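Local coordinates for protein serine repeat antigen 5 (Plasmodium falciparum, PDB 6X42) that is a papain-family pseudo-zymogen of the malaria parasite that probably lacks ordinary protease activity, at residues V224-Y229 with V258-P263. Numbering follows the deposited sequence.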
loop_
_atom_site.group_PDB
_atom_site.type_symbol
_atom_site.label_atom_id
_atom_site.label_comp_id
_atom_site.label_asym_id
_atom_site.label_seq_id
_atom_site.Cartn_x
_atom_site.Cartn_y
_atom_site.Cartn_z
ATOM N N VAL A 224 -5.231 -2.952 -4.559
ATOM C CA VAL A 224 -6.322 -3.403 -3.700
ATOM C C VAL A 224 -7.319 -4.300 -4.402
ATOM O O VAL A 224 -8.243 -4.797 -3.747
ATOM C CB VAL A 224 -7.034 -2.214 -3.020
ATOM C CG1 VAL A 224 -6.024 -1.362 -2.272
ATOM C CG2 VAL A 224 -7.834 -1.370 -4.014
ATOM N N GLY A 225 -7.187 -4.491 -5.701
ATOM C CA GLY A 225 -8.123 -5.302 -6.453
ATOM C C GLY A 225 -7.685 -5.336 -7.901
ATOM O O GLY A 225 -6.600 -4.857 -8.259
ATOM N N TYR A 226 -8.544 -5.920 -8.732
ATOM C CA TYR A 226 -8.193 -6.198 -10.119
ATOM C C TYR A 226 -9.424 -6.744 -10.836
ATOM O O TYR A 226 -10.396 -7.190 -10.214
ATOM C CB TYR A 226 -7.043 -7.208 -10.240
ATOM C CG TYR A 226 -7.212 -8.423 -9.361
ATOM C CD1 TYR A 226 -6.593 -8.485 -8.117
ATOM C CD2 TYR A 226 -7.987 -9.509 -9.769
ATOM C CE1 TYR A 226 -6.743 -9.584 -7.301
ATOM C CE2 TYR A 226 -8.121 -10.612 -8.969
ATOM C CZ TYR A 226 -7.502 -10.633 -7.727
ATOM O OH TYR A 226 -7.632 -11.700 -6.878
ATOM N N GLY A 227 -9.359 -6.727 -12.162
ATOM C CA GLY A 227 -10.441 -7.282 -12.952
ATOM C C GLY A 227 -10.062 -7.299 -14.411
ATOM O O GLY A 227 -8.981 -6.867 -14.807
ATOM N N ASN A 228 -10.974 -7.825 -15.214
ATOM C CA ASN A 228 -10.790 -7.894 -16.648
ATOM C C ASN A 228 -11.668 -6.844 -17.319
ATOM O O ASN A 228 -12.721 -6.452 -16.797
ATOM C CB ASN A 228 -11.138 -9.291 -17.161
ATOM C CG ASN A 228 -10.238 -10.354 -16.585
ATOM O OD1 ASN A 228 -9.044 -10.128 -16.348
ATOM N ND2 ASN A 228 -10.806 -11.525 -16.345
ATOM N N TYR A 229 -11.231 -6.395 -18.488
ATOM C CA TYR A 229 -11.970 -5.386 -19.245
ATOM C C TYR A 229 -11.551 -5.478 -20.707
ATOM O O TYR A 229 -10.665 -6.252 -21.075
ATOM C CB TYR A 229 -11.734 -3.979 -18.654
ATOM C CG TYR A 229 -10.435 -3.321 -19.091
ATOM C CD1 TYR A 229 -10.445 -2.175 -19.880
ATOM C CD2 TYR A 229 -9.194 -3.836 -18.698
ATOM C CE1 TYR A 229 -9.265 -1.559 -20.294
ATOM C CE2 TYR A 229 -8.004 -3.231 -19.122
ATOM C CZ TYR A 229 -8.058 -2.104 -19.929
ATOM O OH TYR A 229 -6.905 -1.503 -20.376
ATOM N N VAL A 258 -5.568 0.778 -13.699
ATOM C CA VAL A 258 -4.453 0.842 -14.639
ATOM C C VAL A 258 -4.255 -0.533 -15.260
ATOM O O VAL A 258 -4.321 -1.558 -14.574
ATOM C CB VAL A 258 -3.176 1.395 -13.954
ATOM C CG1 VAL A 258 -2.704 0.490 -12.826
ATOM C CG2 VAL A 258 -2.054 1.627 -14.943
ATOM N N ASP A 259 -4.022 -0.545 -16.567
ATOM C CA ASP A 259 -3.780 -1.796 -17.281
ATOM C C ASP A 259 -2.563 -2.504 -16.696
ATOM O O ASP A 259 -1.508 -1.901 -16.473
ATOM C CB ASP A 259 -3.571 -1.471 -18.765
ATOM C CG ASP A 259 -3.644 -2.698 -19.656
ATOM O OD1 ASP A 259 -2.679 -3.484 -19.606
ATOM O OD2 ASP A 259 -4.661 -2.885 -20.365
ATOM N N MET A 260 -2.716 -3.804 -16.438
ATOM C CA MET A 260 -1.671 -4.555 -15.763
ATOM C C MET A 260 -0.395 -4.671 -16.594
ATOM O O MET A 260 0.710 -4.765 -16.048
ATOM C CB MET A 260 -2.149 -5.978 -15.549
ATOM C CG MET A 260 -3.067 -6.163 -14.395
ATOM S SD MET A 260 -3.350 -7.947 -14.168
ATOM C CE MET A 260 -4.739 -7.811 -13.024
ATOM N N TYR A 261 -0.529 -4.739 -17.903
ATOM C CA TYR A 261 0.629 -4.970 -18.753
ATOM C C TYR A 261 1.075 -3.703 -19.467
ATOM O O TYR A 261 2.269 -3.533 -19.718
ATOM C CB TYR A 261 0.366 -6.142 -19.722
ATOM C CG TYR A 261 0.244 -7.516 -19.029
ATOM C CD1 TYR A 261 1.361 -8.350 -18.830
ATOM C CD2 TYR A 261 -0.980 -7.971 -18.576
ATOM C CE1 TYR A 261 1.232 -9.604 -18.203
ATOM C CE2 TYR A 261 -1.115 -9.205 -17.944
ATOM C CZ TYR A 261 -0.017 -10.028 -17.770
ATOM O OH TYR A 261 -0.167 -11.267 -17.142
ATOM N N GLY A 262 0.155 -2.790 -19.752
ATOM C CA GLY A 262 0.466 -1.567 -20.440
ATOM C C GLY A 262 0.771 -1.778 -21.910
ATOM O O GLY A 262 0.654 -2.889 -22.447
ATOM N N PRO A 263 1.168 -0.701 -22.593
ATOM C CA PRO A 263 1.508 -0.811 -24.013
ATOM C C PRO A 263 2.632 -1.804 -24.256
ATOM O O PRO A 263 3.545 -1.966 -23.443
ATOM C CB PRO A 263 1.942 0.611 -24.387
ATOM C CG PRO A 263 1.329 1.489 -23.372
ATOM C CD PRO A 263 1.209 0.694 -22.121
#
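Tyr226 and Tyr229 of strand 219-230 reach Met260 and Asp259 across strand 236-243, which pairs antiparallel with both flanking strands; the closest CA atoms, of Tyr226 and Met260, are 8.8 Å apart. The two segments therefore meet through side chains. The bond from CA to CB of Tyr229 is directed toward segment 258-263. Tyr229 OH donates a hydrogen bond of 2.6 Å to Asp259 OD2. The carboxylate oxygen lies at the edge of the ring, near the ring plane, and accepts through its anti lone pair. Ring and carboxylate planes are turned 71° apart. A chi1 of -166° sets the Asp259 carboxylate beside the carbonyl carbon, on the side of the following residues, where OD1 meets N-H groups of the turn. Tyr261 N lies 3.0 Å from Asp259 OD1. Gly262 N lies 2.9 Å from Asp259 OD1. The first bond closes an Asx turn. The second donor approaches from above the carboxylate plane, 35° out of it. Gly262 has a positive phi, which suits glycine.

The second touch is apolar. Met260 extends its chain beyond CG, and its methyl CE meets Tyr226 CB at 3.7 Å. This methyl stands oblique to the Tyr226 ring. Met260 also packs on Trp240 and on Val176 of helix 172-186. The Tyr226 hydroxyl is hydrogen-bonded to the backbone O of Asn25.

Asn228 and Tyr229 help form the pocket for the bound triiodobenzene compound. The contact joins strand 219-230 of the papain-like beta domain to the turn after strand 255-259. One carboxylate serves both sides: three hydrogen bonds hold Asp259 and fix its rotation. The three donors would probably favour the ionised carboxylate, and the bond from Tyr229 OH ties the strand to the turn.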